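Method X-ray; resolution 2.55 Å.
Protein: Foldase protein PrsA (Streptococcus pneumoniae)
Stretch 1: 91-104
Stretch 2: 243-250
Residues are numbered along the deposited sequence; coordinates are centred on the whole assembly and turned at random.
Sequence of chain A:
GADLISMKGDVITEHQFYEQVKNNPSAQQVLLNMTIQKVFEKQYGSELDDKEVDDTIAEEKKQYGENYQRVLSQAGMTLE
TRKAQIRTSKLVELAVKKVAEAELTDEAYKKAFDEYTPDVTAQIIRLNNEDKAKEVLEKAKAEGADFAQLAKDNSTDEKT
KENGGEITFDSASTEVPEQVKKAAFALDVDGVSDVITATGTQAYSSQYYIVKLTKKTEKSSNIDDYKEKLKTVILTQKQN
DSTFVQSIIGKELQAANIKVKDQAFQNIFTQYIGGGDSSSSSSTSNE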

ATOM      1  N   LEU A  91      -0.045  16.011  13.354  1.00 28.50           N
ATOM      2  CA  LEU A  91       0.309  17.313  12.766  1.00 28.22           C
ATOM      3  C   LEU A  91       0.962  17.199  11.382  1.00 28.21           C
ATOM      4  O   LEU A  91       0.820  18.102  10.561  1.00 28.22           O
ATOM      5  CB  LEU A  91       1.215  18.119  13.714  1.00 28.36           C
ATOM      6  CG  LEU A  91       0.579  18.580  15.035  1.00 28.47           C
ATOM      7  CD1 LEU A  91       1.625  19.193  15.957  1.00 29.11           C
ATOM      8  CD2 LEU A  91      -0.565  19.551  14.793  1.00 29.09           C
ATOM      9  N   VAL A  92       1.678  16.103  11.135  1.00 29.20           N
ATOM     10  CA  VAL A  92       2.274  15.843   9.821  1.00 30.43           C
ATOM     11  C   VAL A  92       1.183  15.495   8.797  1.00 32.53           C
ATOM     12  O   VAL A  92       1.088  16.139   7.746  1.00 33.55           O
ATOM     13  CB  VAL A  92       3.360  14.734   9.894  1.00 29.89           C
ATOM     14  CG1 VAL A  92       3.795  14.271   8.506  1.00 30.59           C
ATOM     15  CG2 VAL A  92       4.567  15.232  10.685  1.00 30.07           C
ATOM     16  N   GLU A  93       0.363  14.491   9.105  1.00 41.15           N
ATOM     17  CA  GLU A  93      -0.694  14.064   8.182  1.00 42.97           C
ATOM     18  C   GLU A  93      -1.738  15.166   7.944  1.00 40.72           C
ATOM     19  O   GLU A  93      -2.310  15.251   6.860  1.00 39.41           O
ATOM     20  CB  GLU A  93      -1.350  12.757   8.653  1.00 49.61           C
ATOM     21  CG  GLU A  93      -2.282  12.884   9.851  1.00 55.76           C
ATOM     22  CD  GLU A  93      -2.657  11.542  10.461  1.00 64.35           C
ATOM     23  OE1 GLU A  93      -1.757  10.697  10.669  1.00 68.78           O
ATOM     24  OE2 GLU A  93      -3.855  11.336  10.752  1.00 72.57           O
ATOM     25  N   LEU A  94      -1.964  16.005   8.954  1.00 40.31           N
ATOM     26  CA  LEU A  94      -2.769  17.229   8.810  1.00 41.08           C
ATOM     27  C   LEU A  94      -2.159  18.171   7.768  1.00 40.78           C
ATOM     28  O   LEU A  94      -2.863  18.648   6.879  1.00 46.47           O
ATOM     29  CB  LEU A  94      -2.910  17.929  10.171  1.00 41.59           C
ATOM     30  CG  LEU A  94      -3.761  19.193  10.367  1.00 43.35           C
ATOM     31  CD1 LEU A  94      -4.185  19.300  11.830  1.00 44.67           C
ATOM     32  CD2 LEU A  94      -3.040  20.468   9.936  1.00 43.78           C
ATOM     33  N   ALA A  95      -0.857  18.423   7.876  1.00 40.27           N
ATOM     34  CA  ALA A  95      -0.133  19.255   6.905  1.00 41.79           C
ATOM     35  C   ALA A  95      -0.111  18.654   5.490  1.00 44.66           C
ATOM     36  O   ALA A  95      -0.215  19.386   4.503  1.00 48.51           O
ATOM     37  CB  ALA A  95       1.289  19.505   7.382  1.00 41.63           C
ATOM     38  N   VAL A  96       0.026  17.330   5.403  1.00 46.54           N
ATOM     39  CA  VAL A  96       0.048  16.613   4.114  1.00 45.80           C
ATOM     40  C   VAL A  96      -1.317  16.665   3.403  1.00 46.47           C
ATOM     41  O   VAL A  96      -1.371  16.720   2.168  1.00 50.25           O
ATOM     42  CB  VAL A  96       0.543  15.146   4.296  1.00 45.56           C
ATOM     43  CG1 VAL A  96       0.356  14.313   3.032  1.00 44.95           C
ATOM     44  CG2 VAL A  96       2.013  15.127   4.712  1.00 45.79           C
ATOM     45  N   LYS A  97      -2.405  16.658   4.172  1.00 46.15           N
ATOM     46  CA  LYS A  97      -3.756  16.804   3.610  1.00 47.29           C
ATOM     47  C   LYS A  97      -3.976  18.182   2.972  1.00 49.52           C
ATOM     48  O   LYS A  97      -4.626  18.272   1.937  1.00 55.80           O
ATOM     49  CB  LYS A  97      -4.821  16.540   4.682  1.00 48.99           C
ATOM     50  CG  LYS A  97      -6.243  16.363   4.160  1.00 52.59           C
ATOM     51  CD  LYS A  97      -7.223  16.201   5.317  1.00 55.68           C
ATOM     52  CE  LYS A  97      -8.673  16.151   4.863  1.00 58.08           C
ATOM     53  NZ  LYS A  97      -9.070  14.814   4.352  1.00 63.92           N
ATOM     54  N   LYS A  98      -3.437  19.241   3.582  1.00 53.94           N
ATOM     55  CA  LYS A  98      -3.568  20.611   3.044  1.00 53.65           C
ATOM     56  C   LYS A  98      -2.874  20.798   1.697  1.00 55.11           C
ATOM     57  O   LYS A  98      -3.454  21.385   0.777  1.00 61.24           O
ATOM     58  CB  LYS A  98      -3.000  21.655   4.014  1.00 53.16           C
ATOM     59  CG  LYS A  98      -3.833  21.884   5.257  1.00 54.11           C
ATOM     60  CD  LYS A  98      -3.408  23.163   5.954  1.00 55.89           C
ATOM     61  CE  LYS A  98      -4.163  23.373   7.256  1.00 56.77           C
ATOM     62  NZ  LYS A  98      -3.745  24.626   7.946  1.00 57.17           N
ATOM     63  N   VAL A  99      -1.632  20.324   1.597  1.00 50.41           N
ATOM     64  CA  VAL A  99      -0.840  20.484   0.371  1.00 50.68           C
ATOM     65  C   VAL A  99      -1.400  19.592  -0.746  1.00 51.72           C
ATOM     66  O   VAL A  99      -1.417  19.995  -1.912  1.00 55.48           O
ATOM     67  CB  VAL A  99       0.672  20.224   0.610  1.00 50.09           C
ATOM     68  CG1 VAL A  99       1.463  20.335  -0.692  1.00 52.19           C
ATOM     69  CG2 VAL A  99       1.226  21.208   1.636  1.00 49.82           C
ATOM     70  N   ALA A 100      -1.869  18.395  -0.385  1.00 49.38           N
ATOM     71  CA  ALA A 100      -2.543  17.503  -1.335  1.00 46.39           C
ATOM     72  C   ALA A 100      -3.823  18.136  -1.885  1.00 45.69           C
ATOM     73  O   ALA A 100      -4.071  18.073  -3.085  1.00 44.49           O
ATOM     74  CB  ALA A 100      -2.853  16.163  -0.682  1.00 45.90           C
ATOM     75  N   GLU A 101      -4.622  18.734  -0.999  1.00 46.77           N
ATOM     76  CA  GLU A 101      -5.802  19.523  -1.390  1.00 50.44           C
ATOM     77  C   GLU A 101      -5.434  20.720  -2.278  1.00 53.20           C
ATOM     78  O   GLU A 101      -6.111  20.987  -3.270  1.00 52.53           O
ATOM     79  CB  GLU A 101      -6.569  20.023  -0.155  1.00 53.92           C
ATOM     80  CG  GLU A 101      -7.469  18.982   0.489  1.00 57.94           C
ATOM     81  CD  GLU A 101      -8.229  19.519   1.691  1.00 64.68           C
ATOM     82  OE1 GLU A 101      -7.591  20.076   2.612  1.00 68.85           O
ATOM     83  OE2 GLU A 101      -9.470  19.373   1.721  1.00 68.74           O
ATOM     84  N   ALA A 102      -4.368  21.429  -1.904  1.00 55.71           N
ATOM     85  CA  ALA A 102      -3.877  22.590  -2.661  1.00 55.87           C
ATOM     86  C   ALA A 102      -3.306  22.236  -4.039  1.00 56.26           C
ATOM     87  O   ALA A 102      -3.353  23.061  -4.950  1.00 59.46           O
ATOM     88  CB  ALA A 102      -2.832  23.342  -1.847  1.00 56.49           C
ATOM     89  N   GLU A 103      -2.763  21.026  -4.182  1.00 59.04           N
ATOM     90  CA  GLU A 103      -2.182  20.553  -5.451  1.00 60.69           C
ATOM     91  C   GLU A 103      -3.156  19.760  -6.344  1.00 58.49           C
ATOM     92  O   GLU A 103      -2.762  19.310  -7.425  1.00 59.07           O
ATOM     93  CB  GLU A 103      -0.913  19.727  -5.176  1.00 61.85           C
ATOM     94  CG  GLU A 103       0.262  20.570  -4.689  1.00 67.31           C
ATOM     95  CD  GLU A 103       1.495  19.758  -4.318  1.00 71.38           C
ATOM     96  OE1 GLU A 103       1.501  18.521  -4.513  1.00 75.49           O
ATOM     97  OE2 GLU A 103       2.471  20.367  -3.828  1.00 71.86           O
ATOM     98  N   LEU A 104      -4.411  19.592  -5.912  1.00 55.37           N
ATOM     99  CA  LEU A 104      -5.436  18.951  -6.749  1.00 55.51           C
ATOM    100  C   LEU A 104      -5.619  19.731  -8.051  1.00 61.57           C
ATOM    101  O   LEU A 104      -5.940  20.922  -8.023  1.00 62.40           O
ATOM    102  CB  LEU A 104      -6.793  18.869  -6.034  1.00 53.52           C
ATOM    103  CG  LEU A 104      -6.993  17.839  -4.922  1.00 51.75           C
ATOM    104  CD1 LEU A 104      -8.326  18.085  -4.234  1.00 53.07           C
ATOM    105  CD2 LEU A 104      -6.918  16.416  -5.451  1.00 50.02           C
ATOM    106  N   THR A 243       7.056   9.013  -0.027  1.00 39.18           N
ATOM    107  CA  THR A 243       7.848  10.016  -0.740  1.00 41.73           C
ATOM    108  C   THR A 243       7.226  11.407  -0.618  1.00 42.87           C
ATOM    109  O   THR A 243       7.943  12.396  -0.439  1.00 45.08           O
ATOM    110  CB  THR A 243       7.987   9.660  -2.235  1.00 44.25           C
ATOM    111  OG1 THR A 243       8.476   8.320  -2.366  1.00 45.79           O
ATOM    112  CG2 THR A 243       8.947  10.614  -2.940  1.00 48.63           C
ATOM    113  N   PHE A 244       5.897  11.468  -0.717  1.00 43.02           N
ATOM    114  CA  PHE A 244       5.154  12.724  -0.600  1.00 41.88           C
ATOM    115  C   PHE A 244       5.247  13.311   0.809  1.00 40.03           C
ATOM    116  O   PHE A 244       5.545  14.492   0.967  1.00 41.32           O
ATOM    117  CB  PHE A 244       3.684  12.527  -0.995  1.00 41.70           C
ATOM    118  CG  PHE A 244       2.931  13.816  -1.173  1.00 45.47           C
ATOM    119  CD1 PHE A 244       3.270  14.692  -2.203  1.00 49.26           C
ATOM    120  CD2 PHE A 244       1.887  14.162  -0.317  1.00 46.41           C
ATOM    121  CE1 PHE A 244       2.587  15.885  -2.376  1.00 50.87           C
ATOM    122  CE2 PHE A 244       1.202  15.357  -0.487  1.00 49.14           C
ATOM    123  CZ  PHE A 244       1.552  16.218  -1.517  1.00 52.12           C
ATOM    124  N   VAL A 245       5.016  12.475   1.821  1.00 39.38           N
ATOM    125  CA  VAL A 245       5.055  12.900   3.232  1.00 36.46           C
ATOM    126  C   VAL A 245       6.444  13.445   3.579  1.00 37.38           C
ATOM    127  O   VAL A 245       6.560  14.503   4.202  1.00 36.66           O
ATOM    128  CB  VAL A 245       4.670  11.740   4.197  1.00 34.82           C
ATOM    129  CG1 VAL A 245       4.898  12.120   5.658  1.00 35.24           C
ATOM    130  CG2 VAL A 245       3.215  11.327   3.997  1.00 34.43           C
ATOM    131  N   GLN A 246       7.479  12.716   3.159  1.00 40.56           N
ATOM    132  CA  GLN A 246       8.877  13.127   3.345  1.00 44.63           C
ATOM    133  C   GLN A 246       9.190  14.470   2.689  1.00 42.98           C
ATOM    134  O   GLN A 246       9.935  15.272   3.256  1.00 45.06           O
ATOM    135  CB  GLN A 246       9.838  12.061   2.796  1.00 51.80           C
ATOM    136  CG  GLN A 246       9.887  10.777   3.617  1.00 58.67           C
ATOM    137  CD  GLN A 246      10.697  10.912   4.891  1.00 60.73           C
ATOM    138  OE1 GLN A 246      11.856  11.324   4.856  1.00 77.70           O
ATOM    139  NE2 GLN A 246      10.096  10.555   6.025  1.00 58.04           N
ATOM    140  N   SER A 247       8.630  14.709   1.500  1.00 40.13           N
ATOM    141  CA  SER A 247       8.831  15.982   0.794  1.00 40.64           C
ATOM    142  C   SER A 247       8.189  17.153   1.551  1.00 39.02           C
ATOM    143  O   SER A 247       8.786  18.225   1.638  1.00 39.68           O
ATOM    144  CB  SER A 247       8.323  15.917  -0.657  1.00 39.96           C
ATOM    145  OG  SER A 247       6.906  15.984  -0.730  1.00 37.98           O
ATOM    146  N   ILE A 248       6.995  16.932   2.110  1.00 35.87           N
ATOM    147  CA  ILE A 248       6.307  17.947   2.924  1.00 36.59           C
ATOM    148  C   ILE A 248       7.112  18.242   4.195  1.00 36.56           C
ATOM    149  O   ILE A 248       7.314  19.405   4.543  1.00 39.38           O
ATOM    150  CB  ILE A 248       4.854  17.532   3.299  1.00 35.63           C
ATOM    151  CG1 ILE A 248       3.986  17.323   2.044  1.00 38.78           C
ATOM    152  CG2 ILE A 248       4.201  18.567   4.211  1.00 36.72           C
ATOM    153  CD1 ILE A 248       3.919  18.497   1.085  1.00 42.67           C
ATOM    154  N   ILE A 249       7.570  17.189   4.872  1.00 37.36           N
ATOM    155  CA  ILE A 249       8.440  17.336   6.048  1.00 37.33           C
ATOM    156  C   ILE A 249       9.675  18.153   5.660  1.00 37.32           C
ATOM    157  O   ILE A 249      10.014  19.129   6.335  1.00 35.68           O
ATOM    158  CB  ILE A 249       8.833  15.961   6.654  1.00 37.00           C
ATOM    159  CG1 ILE A 249       7.609  15.307   7.310  1.00 38.18           C
ATOM    160  CG2 ILE A 249       9.949  16.107   7.688  1.00 40.36           C
ATOM    161  CD1 ILE A 249       7.779  13.837   7.643  1.00 38.92           C
ATOM    162  N   GLY A 250      10.311  17.759   4.556  1.00 38.28           N
ATOM    163  CA  GLY A 250      11.474  18.465   4.010  1.00 42.86           C
ATOM    164  C   GLY A 250      11.215  19.922   3.659  1.00 45.41           C
ATOM    165  O   GLY A 250      12.059  20.780   3.916  1.00 46.51           O
TER

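How do two helices that cross almost at right angles fit together? Their axes, 98° apart, approach to 9.8 Å, and no hydrogen bond links them, so the fit rests on the packing of side chains. The backbones draw close where Val96 meets Val245, with CA atoms 6.3 Å apart.

Which bump fills the middle? Val96 sits among three residues of the second helix. Its CG1 lies 3.7 Å from Phe244 CD2, while its CG2 is 4.0 Å from both Val245 CG2 and Ile248 CG1. The two methyls thus spread into the hollow bounded by these side chains.

Where does the Phe244 ring go? It reaches toward the first helix and lies beside the methyl of Ala100, whose CB is 4.1 Å from Phe244 CE2. Val99 CG1 lies 4.2 Å from Phe244 CZ, and Glu103 OE1 meets the ring edge, 3.6 Å from Phe244 CE1.

What fills the remaining space? Ile248 points toward the first helix, its CD1 3.5 Å from Val99 CG1 and its CG2 4.4 Å from the small Ala95 CB. Val92 CG1 packs 3.7 Å from Val245 CG1 and 4.1 Å from Ile249 CD1; Ile249 starts sideways, but its end comes nearer.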